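Local atomic coordinates of FAD-binding oxidoreductase (Gulosibacter chungangensis, PDB entry 7PBG), a protein that oxidises 4-ethylphenol and probably related 4-alkylphenols, dehydrogenating the side chain to a 4-vinylphenol-type product with a covalently bound FAD. Residues P128-K133 with G156-N161; M147-E152 with G168-A173; R503-L508 with I521-L526. All coordinates share one frame; numbering follows the deposited sequence.

Contact 1. Residues P128-K133 with G156-N161; sequences PGVDYK and GSVMGN. With FAD (flavin-adenine dinucleotide), chain C.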
loop_
_atom_site.group_PDB
_atom_site.type_symbol
_atom_site.label_atom_id
_atom_site.label_comp_id
_atom_site.label_asym_id
_atom_site.label_seq_id
_atom_site.Cartn_x
_atom_site.Cartn_y
_atom_site.Cartn_z
ATOM N N PRO A 128 -5.593 16.541 12.026
ATOM C CA PRO A 128 -4.325 17.041 11.519
ATOM C C PRO A 128 -3.295 17.481 12.569
ATOM O O PRO A 128 -2.127 17.284 12.390
ATOM C CB PRO A 128 -4.750 18.212 10.623
ATOM C CG PRO A 128 -6.133 17.847 10.186
ATOM C CD PRO A 128 -6.775 17.131 11.361
ATOM N N GLY A 129 -3.732 18.113 13.660
ATOM C CA GLY A 129 -2.815 18.765 14.586
ATOM C C GLY A 129 -2.212 17.812 15.593
ATOM O O GLY A 129 -1.379 18.275 16.422
ATOM N N VAL A 130 -2.583 16.529 15.557
ATOM C CA VAL A 130 -1.969 15.559 16.501
ATOM C C VAL A 130 -0.525 15.288 16.073
ATOM O O VAL A 130 -0.287 14.813 14.934
ATOM C CB VAL A 130 -2.718 14.226 16.577
ATOM C CG1 VAL A 130 -2.033 13.279 17.551
ATOM C CG2 VAL A 130 -4.196 14.401 16.944
ATOM N N ASP A 131 0.420 15.580 16.959
ATOM C CA ASP A 131 1.856 15.347 16.725
ATOM C C ASP A 131 2.228 14.048 17.418
ATOM O O ASP A 131 1.404 13.465 18.132
ATOM C CB ASP A 131 2.765 16.519 17.108
ATOM C CG ASP A 131 2.672 17.002 18.534
ATOM O OD1 ASP A 131 2.124 16.265 19.382
ATOM O OD2 ASP A 131 3.214 18.084 18.798
ATOM N N TYR A 132 3.450 13.605 17.169
ATOM C CA TYR A 132 3.892 12.298 17.701
ATOM C C TYR A 132 3.873 12.398 19.213
ATOM O O TYR A 132 3.500 11.427 19.881
ATOM C CB TYR A 132 5.271 11.961 17.169
ATOM C CG TYR A 132 5.277 11.634 15.702
ATOM C CD1 TYR A 132 4.475 10.635 15.176
ATOM C CD2 TYR A 132 5.966 12.443 14.828
ATOM C CE1 TYR A 132 4.567 10.315 13.826
ATOM C CE2 TYR A 132 5.993 12.183 13.469
ATOM C CZ TYR A 132 5.228 11.156 12.956
ATOM O OH TYR A 132 5.229 10.839 11.607
ATOM N N LYS A 133 4.303 13.526 19.764
ATOM C CA LYS A 133 4.312 13.691 21.250
ATOM C C LYS A 133 2.901 13.450 21.802
ATOM O O LYS A 133 2.732 12.641 22.731
ATOM C CB LYS A 133 4.824 15.072 21.655
ATOM C CG LYS A 133 4.768 15.378 23.146
ATOM C CD LYS A 133 5.530 16.663 23.480
ATOM C CE LYS A 133 5.416 17.079 24.931
ATOM N NZ LYS A 133 4.201 17.900 25.135
ATOM N N GLY A 156 6.406 16.551 14.711
ATOM C CA GLY A 156 5.851 16.076 13.431
ATOM C C GLY A 156 4.393 15.680 13.587
ATOM O O GLY A 156 4.020 15.133 14.636
ATOM N N SER A 157 3.546 16.016 12.624
ATOM C CA SER A 157 2.119 15.603 12.555
ATOM C C SER A 157 1.968 14.147 12.102
ATOM O O SER A 157 2.541 13.741 11.031
ATOM C CB SER A 157 1.333 16.527 11.633
ATOM O OG SER A 157 0.095 15.943 11.302
ATOM N N VAL A 158 1.247 13.321 12.850
ATOM C CA VAL A 158 1.038 11.905 12.424
ATOM C C VAL A 158 0.484 11.914 11.011
ATOM O O VAL A 158 1.028 11.196 10.109
ATOM C CB VAL A 158 0.148 11.171 13.434
ATOM C CG1 VAL A 158 -0.114 9.718 13.031
ATOM C CG2 VAL A 158 0.712 11.277 14.823
ATOM N N MET A 159 -0.485 12.785 10.771
ATOM C CA MET A 159 -1.165 12.884 9.459
ATOM C C MET A 159 -0.248 13.530 8.430
ATOM O O MET A 159 -0.097 13.015 7.258
ATOM C CB MET A 159 -2.444 13.698 9.606
ATOM C CG MET A 159 -3.160 13.820 8.322
ATOM S SD MET A 159 -4.587 14.912 8.412
ATOM C CE MET A 159 -5.649 13.909 9.454
ATOM N N GLY A 160 0.319 14.676 8.790
ATOM C CA GLY A 160 1.111 15.462 7.829
ATOM C C GLY A 160 2.317 14.687 7.335
ATOM O O GLY A 160 2.618 14.663 6.137
ATOM N N ASN A 161 3.008 13.982 8.235
ATOM C CA ASN A 161 4.185 13.195 7.837
ATOM C C ASN A 161 3.718 12.128 6.839
ATOM O O ASN A 161 4.392 11.894 5.826
ATOM C CB ASN A 161 4.826 12.609 9.090
ATOM C CG ASN A 161 6.030 11.777 8.751
ATOM O OD1 ASN A 161 5.894 10.595 8.370
ATOM N ND2 ASN A 161 7.193 12.383 8.891
HETATM P PA FAD C . 3.045 19.030 7.389
HETATM O O1A FAD C . 4.014 20.141 7.141
HETATM O O2A FAD C . 1.778 19.335 8.148
HETATM O O5B FAD C . 2.636 18.429 5.999
HETATM C C5B FAD C . 3.595 18.161 4.985
HETATM C C4B FAD C . 2.895 18.270 3.652
HETATM O O4B FAD C . 1.867 17.245 3.527
HETATM C C3B FAD C . 2.141 19.584 3.393
HETATM O O3B FAD C . 3.022 20.607 2.935
HETATM C C2B FAD C . 1.048 19.147 2.404
HETATM O O2B FAD C . 1.596 19.084 1.100
HETATM C C1B FAD C . 0.684 17.768 2.946
HETATM N N9A FAD C . -0.351 17.769 3.946
HETATM C C8A FAD C . -0.164 17.704 5.290
HETATM N N7A FAD C . -1.289 17.699 5.943
HETATM C C5A FAD C . -2.265 17.830 4.984
HETATM C C6A FAD C . -3.661 17.836 5.061
HETATM N N6A FAD C . -4.331 17.805 6.220
HETATM N N1A FAD C . -4.339 17.962 3.898
HETATM C C2A FAD C . -3.641 17.996 2.733
HETATM N N3A FAD C . -2.329 17.961 2.543
HETATM C C4A FAD C . -1.691 17.877 3.729
HETATM N N1 FAD C . 10.882 13.196 7.967
HETATM C C2 FAD C . 10.584 11.912 8.056
HETATM O O2 FAD C . 9.594 11.434 7.444
HETATM N N3 FAD C . 11.268 11.085 8.870
HETATM C C4 FAD C . 12.362 11.490 9.580
HETATM O O4 FAD C . 12.912 10.700 10.371
HETATM C C4X FAD C . 12.742 12.816 9.481
HETATM N N5 FAD C . 13.798 13.198 10.148
HETATM C C5X FAD C . 14.145 14.523 10.041
HETATM C C6 FAD C . 15.260 14.964 10.767
HETATM C C7 FAD C . 15.650 16.289 10.767
HETATM C C7M FAD C . 16.852 16.718 11.582
HETATM C C8 FAD C . 14.889 17.214 10.020
HETATM C C8M FAD C . 15.273 18.662 9.988
HETATM C C9 FAD C . 13.810 16.786 9.274
HETATM C C9A FAD C . 13.395 15.441 9.272
HETATM N N10 FAD C . 12.276 14.987 8.580
HETATM C C10 FAD C . 11.905 13.654 8.673
HETATM C "C1'" FAD C . 11.392 15.909 7.820
HETATM C "C2'" FAD C . 10.251 16.496 8.666
HETATM O "O2'" FAD C . 10.734 16.912 9.989
HETATM C "C3'" FAD C . 9.075 15.537 8.942
HETATM O "O3'" FAD C . 8.744 14.826 7.775
HETATM C "C4'" FAD C . 7.801 16.191 9.493
HETATM O "O4'" FAD C . 7.021 15.220 10.209
HETATM C "C5'" FAD C . 6.982 16.802 8.389
HETATM O "O5'" FAD C . 6.249 17.949 8.841
HETATM P P FAD C . 4.757 17.821 9.392
HETATM O O1P FAD C . 4.460 19.037 10.219
HETATM O O2P FAD C . 4.661 16.479 10.045
HETATM O O3P FAD C . 3.850 17.822 8.075
HETATM O O HOH W 1 -1.965 13.983 12.950
HETATM O O HOH W 2 3.086 9.306 10.935
#
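Y132 lays its ring across the start of helix 158-163, and its phenol end arrives at N161, where OH packs 3.1 Å from N161 CB. The two side chains cross at about a right angle, with ring and amide planes 70° apart. A chi1 of -70° places CG beside the backbone N and anti to the carbonyl carbon, which brings the ring against G156 and V158; Y132 CD1 lies 3.8 Å from V158 CG2. A water joins Y132 OH to V158 O. At G156 a CB would collide with both Y132 CE2 and FAD O4', so the missing side chain lets ring and cofactor close in. N161 holds CG anti to its backbone N (chi1 179°), and its ND2 donates to FAD O4' at 3.1 Å and to FAD O2 at 3.0 Å. H175 binds OD1, so the amide is held from both ends. For Y132, an alanine here would probably open a gap beside G156 and V158 and leave N161 and the water on V158 O without the phenol. Farther along, S157 OG donates to P128 O (2.8 Å) and accepts from G160 N (2.8 Å), the latter being the N-cap bond of the helix. M159 runs alongside P128, both pointing the same way, and its SD also comes near FAD N6A. The backbones form a single bridge between D131 and S157, with V158 N donating to V130 O (3.0 Å) and Y132 N to G156 O. S157 N donates to FAD O2P at 2.8 Å. A helix start turned to a cofactor phosphate, backed by a preceding loop, makes this part of the dinucleotide site of a PCMH-type FAD-binding domain.

Contact 2. Residues M147-E152 with G168-A173; sequences MIDPAE and GYTPYA. With FAD (flavin-adenine dinucleotide), chain C.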
loop_
_atom_site.group_PDB
_atom_site.type_symbol
_atom_site.label_atom_id
_atom_site.label_comp_id
_atom_site.label_asym_id
_atom_site.label_seq_id
_atom_site.Cartn_x
_atom_site.Cartn_y
_atom_site.Cartn_z
ATOM N N MET A 147 2.131 0.857 20.419
ATOM C CA MET A 147 3.274 1.735 20.163
ATOM C C MET A 147 2.939 2.616 18.977
ATOM O O MET A 147 2.279 2.161 18.004
ATOM C CB MET A 147 4.506 0.900 19.787
ATOM C CG MET A 147 5.107 0.172 20.939
ATOM S SD MET A 147 6.307 -0.997 20.262
ATOM C CE MET A 147 7.367 0.114 19.333
ATOM N N ILE A 148 3.435 3.823 19.016
ATOM C CA ILE A 148 3.440 4.659 17.797
ATOM C C ILE A 148 4.784 4.486 17.067
ATOM O O ILE A 148 5.712 3.846 17.568
ATOM C CB ILE A 148 3.147 6.114 18.111
ATOM C CG1 ILE A 148 4.298 6.779 18.863
ATOM C CG2 ILE A 148 1.845 6.247 18.891
ATOM C CD1 ILE A 148 4.327 8.276 18.674
ATOM N N ASP A 149 4.862 5.084 15.890
ATOM C CA ASP A 149 6.063 5.040 15.023
ATOM C C ASP A 149 6.424 6.483 14.701
ATOM O O ASP A 149 5.906 7.068 13.720
ATOM C CB ASP A 149 5.875 4.241 13.732
ATOM C CG ASP A 149 7.176 4.092 12.977
ATOM O OD1 ASP A 149 7.806 3.037 13.113
ATOM O OD2 ASP A 149 7.538 5.045 12.270
ATOM N N PRO A 150 7.201 7.157 15.576
ATOM C CA PRO A 150 7.548 8.549 15.318
ATOM C C PRO A 150 8.674 8.697 14.287
ATOM O O PRO A 150 9.638 7.943 14.214
ATOM C CB PRO A 150 8.007 9.081 16.683
ATOM C CG PRO A 150 8.541 7.839 17.415
ATOM C CD PRO A 150 7.758 6.660 16.864
ATOM N N ALA A 151 8.599 9.785 13.523
ATOM C CA ALA A 151 9.767 10.369 12.839
ATOM C C ALA A 151 10.715 10.942 13.901
ATOM O O ALA A 151 10.451 10.814 15.157
ATOM C CB ALA A 151 9.264 11.435 11.877
ATOM N N GLU A 152 11.804 11.567 13.464
ATOM C CA GLU A 152 12.922 11.979 14.340
ATOM C C GLU A 152 12.488 13.106 15.268
ATOM O O GLU A 152 13.016 13.155 16.389
ATOM C CB GLU A 152 14.153 12.358 13.524
ATOM C CG GLU A 152 14.896 11.121 13.072
ATOM C CD GLU A 152 16.390 11.194 12.833
ATOM O OE1 GLU A 152 17.068 12.135 13.328
ATOM O OE2 GLU A 152 16.885 10.258 12.213
ATOM N N GLY A 168 9.428 6.495 9.928
ATOM C CA GLY A 168 10.061 6.370 11.237
ATOM C C GLY A 168 11.006 5.208 11.240
ATOM O O GLY A 168 11.599 4.924 10.207
ATOM N N TYR A 169 11.097 4.495 12.355
ATOM C CA TYR A 169 12.250 3.596 12.585
ATOM C C TYR A 169 11.812 2.297 13.241
ATOM O O TYR A 169 12.738 1.515 13.570
ATOM C CB TYR A 169 13.310 4.323 13.417
ATOM C CG TYR A 169 13.768 5.542 12.685
ATOM C CD1 TYR A 169 14.634 5.405 11.617
ATOM C CD2 TYR A 169 13.147 6.749 12.870
ATOM C CE1 TYR A 169 14.957 6.484 10.810
ATOM C CE2 TYR A 169 13.425 7.821 12.052
ATOM C CZ TYR A 169 14.359 7.695 11.040
ATOM O OH TYR A 169 14.666 8.742 10.204
ATOM N N THR A 170 10.514 2.112 13.528
ATOM C CA THR A 170 10.076 0.816 14.111
ATOM C C THR A 170 9.771 -0.159 12.980
ATOM O O THR A 170 9.888 0.170 11.804
ATOM C CB THR A 170 8.958 0.957 15.130
ATOM O OG1 THR A 170 7.696 0.981 14.458
ATOM C CG2 THR A 170 9.117 2.160 16.033
ATOM N N PRO A 171 9.288 -1.390 13.256
ATOM C CA PRO A 171 8.812 -2.226 12.147
ATOM C C PRO A 171 7.664 -1.538 11.381
ATOM O O PRO A 171 7.474 -1.851 10.222
ATOM C CB PRO A 171 8.311 -3.484 12.845
ATOM C CG PRO A 171 9.169 -3.554 14.073
ATOM C CD PRO A 171 9.262 -2.105 14.538
ATOM N N TYR A 172 6.931 -0.635 12.038
ATOM C CA TYR A 172 5.856 0.194 11.397
ATOM C C TYR A 172 6.429 1.483 10.794
ATOM O O TYR A 172 5.658 2.456 10.659
ATOM C CB TYR A 172 4.713 0.477 12.390
ATOM C CG TYR A 172 3.694 -0.624 12.514
ATOM C CD1 TYR A 172 4.066 -1.963 12.623
ATOM C CD2 TYR A 172 2.348 -0.345 12.504
ATOM C CE1 TYR A 172 3.115 -2.964 12.738
ATOM C CE2 TYR A 172 1.385 -1.338 12.598
ATOM C CZ TYR A 172 1.774 -2.649 12.760
ATOM O OH TYR A 172 0.793 -3.590 12.862
ATOM N N ALA A 173 7.676 1.488 10.314
ATOM C CA ALA A 173 8.374 2.708 9.830
ATOM C C ALA A 173 7.644 3.323 8.636
ATOM O O ALA A 173 7.800 4.538 8.404
ATOM C CB ALA A 173 9.815 2.376 9.505
HETATM P PA FAD C . 3.045 19.030 7.389
HETATM O O1A FAD C . 4.014 20.141 7.141
HETATM O O2A FAD C . 1.778 19.335 8.148
HETATM O O5B FAD C . 2.636 18.429 5.999
HETATM C C5B FAD C . 3.595 18.161 4.985
HETATM C C4B FAD C . 2.895 18.270 3.652
HETATM O O4B FAD C . 1.867 17.245 3.527
HETATM C C3B FAD C . 2.141 19.584 3.393
HETATM O O3B FAD C . 3.022 20.607 2.935
HETATM C C2B FAD C . 1.048 19.147 2.404
HETATM O O2B FAD C . 1.596 19.084 1.100
HETATM C C1B FAD C . 0.684 17.768 2.946
HETATM N N9A FAD C . -0.351 17.769 3.946
HETATM C C8A FAD C . -0.164 17.704 5.290
HETATM N N7A FAD C . -1.289 17.699 5.943
HETATM C C5A FAD C . -2.265 17.830 4.984
HETATM C C6A FAD C . -3.661 17.836 5.061
HETATM N N6A FAD C . -4.331 17.805 6.220
HETATM N N1A FAD C . -4.339 17.962 3.898
HETATM C C2A FAD C . -3.641 17.996 2.733
HETATM N N3A FAD C . -2.329 17.961 2.543
HETATM C C4A FAD C . -1.691 17.877 3.729
HETATM N N1 FAD C . 10.882 13.196 7.967
HETATM C C2 FAD C . 10.584 11.912 8.056
HETATM O O2 FAD C . 9.594 11.434 7.444
HETATM N N3 FAD C . 11.268 11.085 8.870
HETATM C C4 FAD C . 12.362 11.490 9.580
HETATM O O4 FAD C . 12.912 10.700 10.371
HETATM C C4X FAD C . 12.742 12.816 9.481
HETATM N N5 FAD C . 13.798 13.198 10.148
HETATM C C5X FAD C . 14.145 14.523 10.041
HETATM C C6 FAD C . 15.260 14.964 10.767
HETATM C C7 FAD C . 15.650 16.289 10.767
HETATM C C7M FAD C . 16.852 16.718 11.582
HETATM C C8 FAD C . 14.889 17.214 10.020
HETATM C C8M FAD C . 15.273 18.662 9.988
HETATM C C9 FAD C . 13.810 16.786 9.274
HETATM C C9A FAD C . 13.395 15.441 9.272
HETATM N N10 FAD C . 12.276 14.987 8.580
HETATM C C10 FAD C . 11.905 13.654 8.673
HETATM C "C1'" FAD C . 11.392 15.909 7.820
HETATM C "C2'" FAD C . 10.251 16.496 8.666
HETATM O "O2'" FAD C . 10.734 16.912 9.989
HETATM C "C3'" FAD C . 9.075 15.537 8.942
HETATM O "O3'" FAD C . 8.744 14.826 7.775
HETATM C "C4'" FAD C . 7.801 16.191 9.493
HETATM O "O4'" FAD C . 7.021 15.220 10.209
HETATM C "C5'" FAD C . 6.982 16.802 8.389
HETATM O "O5'" FAD C . 6.249 17.949 8.841
HETATM P P FAD C . 4.757 17.821 9.392
HETATM O O1P FAD C . 4.460 19.037 10.219
HETATM O O2P FAD C . 4.661 16.479 10.045
HETATM O O3P FAD C . 3.850 17.822 8.075
HETATM O O HOH W 3 5.686 1.297 16.263
HETATM O O HOH W 4 10.140 5.407 14.888
#
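Y169 and E152 meet at the flavin carbonyl FAD O4, in a loop pair of the FAD-binding domain, one loop of which contains an ST turn at T170. Y169 OH donates to FAD O4 at 2.6 Å, and O4 lies at the edge of the tyrosine ring, in its plane. E152 N adds a weak bond to the same oxygen at 3.4 Å, so two donors converge on it. The E152 side chain crosses the ring obliquely, carboxylate and ring planes 61° apart, with CG packed against O4. R371 forms a salt bridge with E152 OE2 and a cation-pi contact with Y169, thus touching both side chains, while S383 holds the other oxygen of E152.

One shell out, D149 meets 168-173 at T170 and G168. Its CG is anti to the backbone N (chi1 -173°), and OD1 accepts from T170 N at 2.9 Å, on the syn side but 26° out of the carboxylate plane. T170 OG1 is also modelled as a donor to D149 OD1, but at 2.5 Å the separation is so short that its exact length is doubtful. D149 OD2 is bound by H175 and packs only 3.0 Å from G168 CA, where any CB would clash. T170 opens a type I turn ending at A173, and its OG1 accepts from Y172 N. Y172 in turn sends its OH to R436 of the second subunit. Two waters stitch the loops together: one receives Y169 N and donates to P150 O, and the other donates to I148 O and, at 2.7 Å, to T170 OG1.

Contact 3. Residues R503-L508 with I521-L526; sequences RIKDAL and IWPERL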
loop_
_atom_site.group_PDB
_atom_site.type_symbol
_atom_site.label_atom_id
_atom_site.label_comp_id
_atom_site.label_asym_id
_atom_site.label_seq_id
_atom_site.Cartn_x
_atom_site.Cartn_y
_atom_site.Cartn_z
ATOM N N ARG A 503 -3.586 15.089 -15.525
ATOM C CA ARG A 503 -4.969 14.678 -15.895
ATOM C C ARG A 503 -5.820 14.446 -14.649
ATOM O O ARG A 503 -6.968 14.891 -14.622
ATOM C CB ARG A 503 -4.943 13.406 -16.737
ATOM C CG ARG A 503 -4.355 13.645 -18.110
ATOM C CD ARG A 503 -5.014 12.800 -19.165
ATOM N NE ARG A 503 -4.210 12.871 -20.373
ATOM C CZ ARG A 503 -3.745 11.829 -21.056
ATOM N NH1 ARG A 503 -3.010 12.040 -22.135
ATOM N NH2 ARG A 503 -4.011 10.587 -20.677
ATOM N N ILE A 504 -5.255 13.803 -13.645
ATOM C CA ILE A 504 -5.970 13.576 -12.359
ATOM C C ILE A 504 -6.225 14.935 -11.685
ATOM O O ILE A 504 -7.347 15.158 -11.168
ATOM C CB ILE A 504 -5.217 12.591 -11.448
ATOM C CG1 ILE A 504 -5.127 11.211 -12.096
ATOM C CG2 ILE A 504 -5.847 12.538 -10.059
ATOM C CD1 ILE A 504 -4.037 10.348 -11.510
ATOM N N LYS A 505 -5.197 15.785 -11.668
ATOM C CA LYS A 505 -5.264 17.138 -11.068
ATOM C C LYS A 505 -6.452 17.890 -11.674
ATOM O O LYS A 505 -7.229 18.457 -10.905
ATOM C CB LYS A 505 -3.991 17.920 -11.381
ATOM C CG LYS A 505 -3.953 19.350 -10.918
ATOM C CD LYS A 505 -4.198 19.481 -9.462
ATOM C CE LYS A 505 -3.974 20.892 -9.003
ATOM N NZ LYS A 505 -4.377 21.050 -7.589
ATOM N N ASP A 506 -6.570 17.905 -12.985
ATOM C CA ASP A 506 -7.596 18.733 -13.662
ATOM C C ASP A 506 -8.963 18.065 -13.473
ATOM O O ASP A 506 -9.948 18.799 -13.432
ATOM C CB ASP A 506 -7.265 19.006 -15.114
ATOM C CG ASP A 506 -5.966 19.776 -15.354
ATOM O OD1 ASP A 506 -5.609 20.665 -14.540
ATOM O OD2 ASP A 506 -5.328 19.501 -16.397
ATOM N N ALA A 507 -8.995 16.750 -13.270
ATOM C CA ALA A 507 -10.222 15.972 -12.999
ATOM C C ALA A 507 -10.748 16.350 -11.618
ATOM O O ALA A 507 -11.939 16.637 -11.491
ATOM C CB ALA A 507 -9.953 14.492 -13.093
ATOM N N LEU A 508 -9.858 16.390 -10.635
ATOM C CA LEU A 508 -10.265 16.523 -9.236
ATOM C C LEU A 508 -10.251 17.981 -8.800
ATOM O O LEU A 508 -10.842 18.263 -7.727
ATOM C CB LEU A 508 -9.312 15.685 -8.389
ATOM C CG LEU A 508 -9.403 14.172 -8.569
ATOM C CD1 LEU A 508 -8.466 13.492 -7.590
ATOM C CD2 LEU A 508 -10.815 13.669 -8.370
ATOM N N ILE A 521 3.157 19.195 -10.203
ATOM C CA ILE A 521 1.779 18.990 -10.745
ATOM C C ILE A 521 1.094 20.342 -10.873
ATOM O O ILE A 521 0.609 20.912 -9.855
ATOM C CB ILE A 521 0.961 17.986 -9.911
ATOM C CG1 ILE A 521 1.726 16.692 -9.708
ATOM C CG2 ILE A 521 -0.406 17.754 -10.516
ATOM C CD1 ILE A 521 1.151 15.816 -8.622
ATOM N N TRP A 522 1.014 20.833 -12.103
ATOM C CA TRP A 522 0.470 22.180 -12.376
ATOM C C TRP A 522 -0.913 22.030 -12.992
ATOM O O TRP A 522 -1.115 21.216 -13.882
ATOM C CB TRP A 522 1.395 23.014 -13.255
ATOM C CG TRP A 522 2.722 23.323 -12.648
ATOM C CD1 TRP A 522 3.885 22.611 -12.769
ATOM C CD2 TRP A 522 3.000 24.386 -11.718
ATOM N NE1 TRP A 522 4.881 23.205 -12.043
ATOM C CE2 TRP A 522 4.374 24.279 -11.366
ATOM C CE3 TRP A 522 2.248 25.449 -11.203
ATOM C CZ2 TRP A 522 4.992 25.179 -10.498
ATOM C CZ3 TRP A 522 2.858 26.319 -10.333
ATOM C CH2 TRP A 522 4.208 26.187 -9.985
ATOM N N PRO A 523 -1.903 22.789 -12.506
ATOM C CA PRO A 523 -3.235 22.780 -13.085
ATOM C C PRO A 523 -3.226 23.464 -14.449
ATOM O O PRO A 523 -2.338 24.276 -14.731
ATOM C CB PRO A 523 -4.077 23.592 -12.098
ATOM C CG PRO A 523 -3.069 24.570 -11.540
ATOM C CD PRO A 523 -1.772 23.785 -11.430
ATOM N N GLU A 524 -4.177 23.038 -15.277
ATOM C CA GLU A 524 -4.291 23.461 -16.692
ATOM C C GLU A 524 -4.192 24.986 -16.822
ATOM O O GLU A 524 -3.496 25.425 -17.758
ATOM C CB GLU A 524 -5.612 22.993 -17.305
ATOM C CG GLU A 524 -5.640 23.221 -18.806
ATOM C CD GLU A 524 -6.674 22.432 -19.589
ATOM O OE1 GLU A 524 -7.835 22.421 -19.169
ATOM O OE2 GLU A 524 -6.309 21.843 -20.637
ATOM N N ARG A 525 -4.754 25.763 -15.884
ATOM C CA ARG A 525 -4.798 27.240 -16.045
ATOM C C ARG A 525 -3.371 27.824 -15.942
ATOM O O ARG A 525 -3.147 28.935 -16.475
ATOM C CB ARG A 525 -5.786 27.876 -15.064
ATOM C CG ARG A 525 -5.355 27.771 -13.609
ATOM C CD ARG A 525 -6.404 28.318 -12.669
ATOM N NE ARG A 525 -5.892 28.182 -11.311
ATOM C CZ ARG A 525 -4.972 28.963 -10.745
ATOM N NH1 ARG A 525 -4.501 30.028 -11.365
ATOM N NH2 ARG A 525 -4.529 28.683 -9.533
ATOM N N LEU A 526 -2.402 27.138 -15.335
ATOM C CA LEU A 526 -1.008 27.630 -15.201
ATOM C C LEU A 526 -0.028 26.920 -16.138
ATOM O O LEU A 526 1.131 27.299 -16.107
ATOM C CB LEU A 526 -0.535 27.434 -13.770
ATOM C CG LEU A 526 -1.362 28.205 -12.752
ATOM C CD1 LEU A 526 -0.784 27.997 -11.359
ATOM C CD2 LEU A 526 -1.420 29.682 -13.104
#
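The D506 carboxylate meets the backbone of E524 through OD1, which accepts from E524 N at 2.9 Å. The N-H comes in on the syn side, 25° out of the carboxylate plane, and is fairly straight, with an N-H...O angle of 156°. Both carboxylate oxygens of D506 also touch E524 CB, each at 3.6 Å. The E524 side chain crosses that of D506 at about a right angle, yet the two carboxylate planes are only 19° apart. D506 OD2 and E524 OE1 stay 4.7 Å from each other, two like charges not in contact. D506 CG is anti to the carbonyl carbon, beside the backbone N, which brings the group off helix 492-508 to the first residue of the 3-10 segment 524-526.

Beside this polar bond K505 contributes its aliphatic part. K505 CB meets I521 CG2 at 3.7 Å, and K505 CE lies 4.1 Å from P523 CB, the two side chains running side by side. The bend at chi2 turns the chain so that NZ forms a salt bridge with D509 and hydrogen bonds to N224 O and L514 O. At the subunit interface, R503 makes a salt bridge with D188 of the second subunit, and I521 packs on P214 of that subunit.

R527 forms a salt bridge with D506 OD2, so D506 joins helix 492-508 to the C-terminal tail through both oxygens. The cationic partner and the N-H at the other oxygen would be expected to favour its ionised form, with nearby E524 as a modest opposing influence.

Contacts 1 and 2 alternate along the chain, in the order 128-133, 147-152, 156-161 and 168-173, all within the FAD-binding domain. Their centres are 13 Å apart and they touch directly, since Y132 also packs on residues 148-151; H175 bonds to both N161 and D149. Together they follow one FAD, contact 1 from adenine and phosphate to flavin O2, contact 2 at flavin O4. Contact 3 comes last in sequence, with its centre 28 Å from that of contact 1 and 34 Å from that of contact 2, across the chain's centre from the latter. It ties helix 492-508 to the C-terminal tail beside the second subunit, away from the flavin.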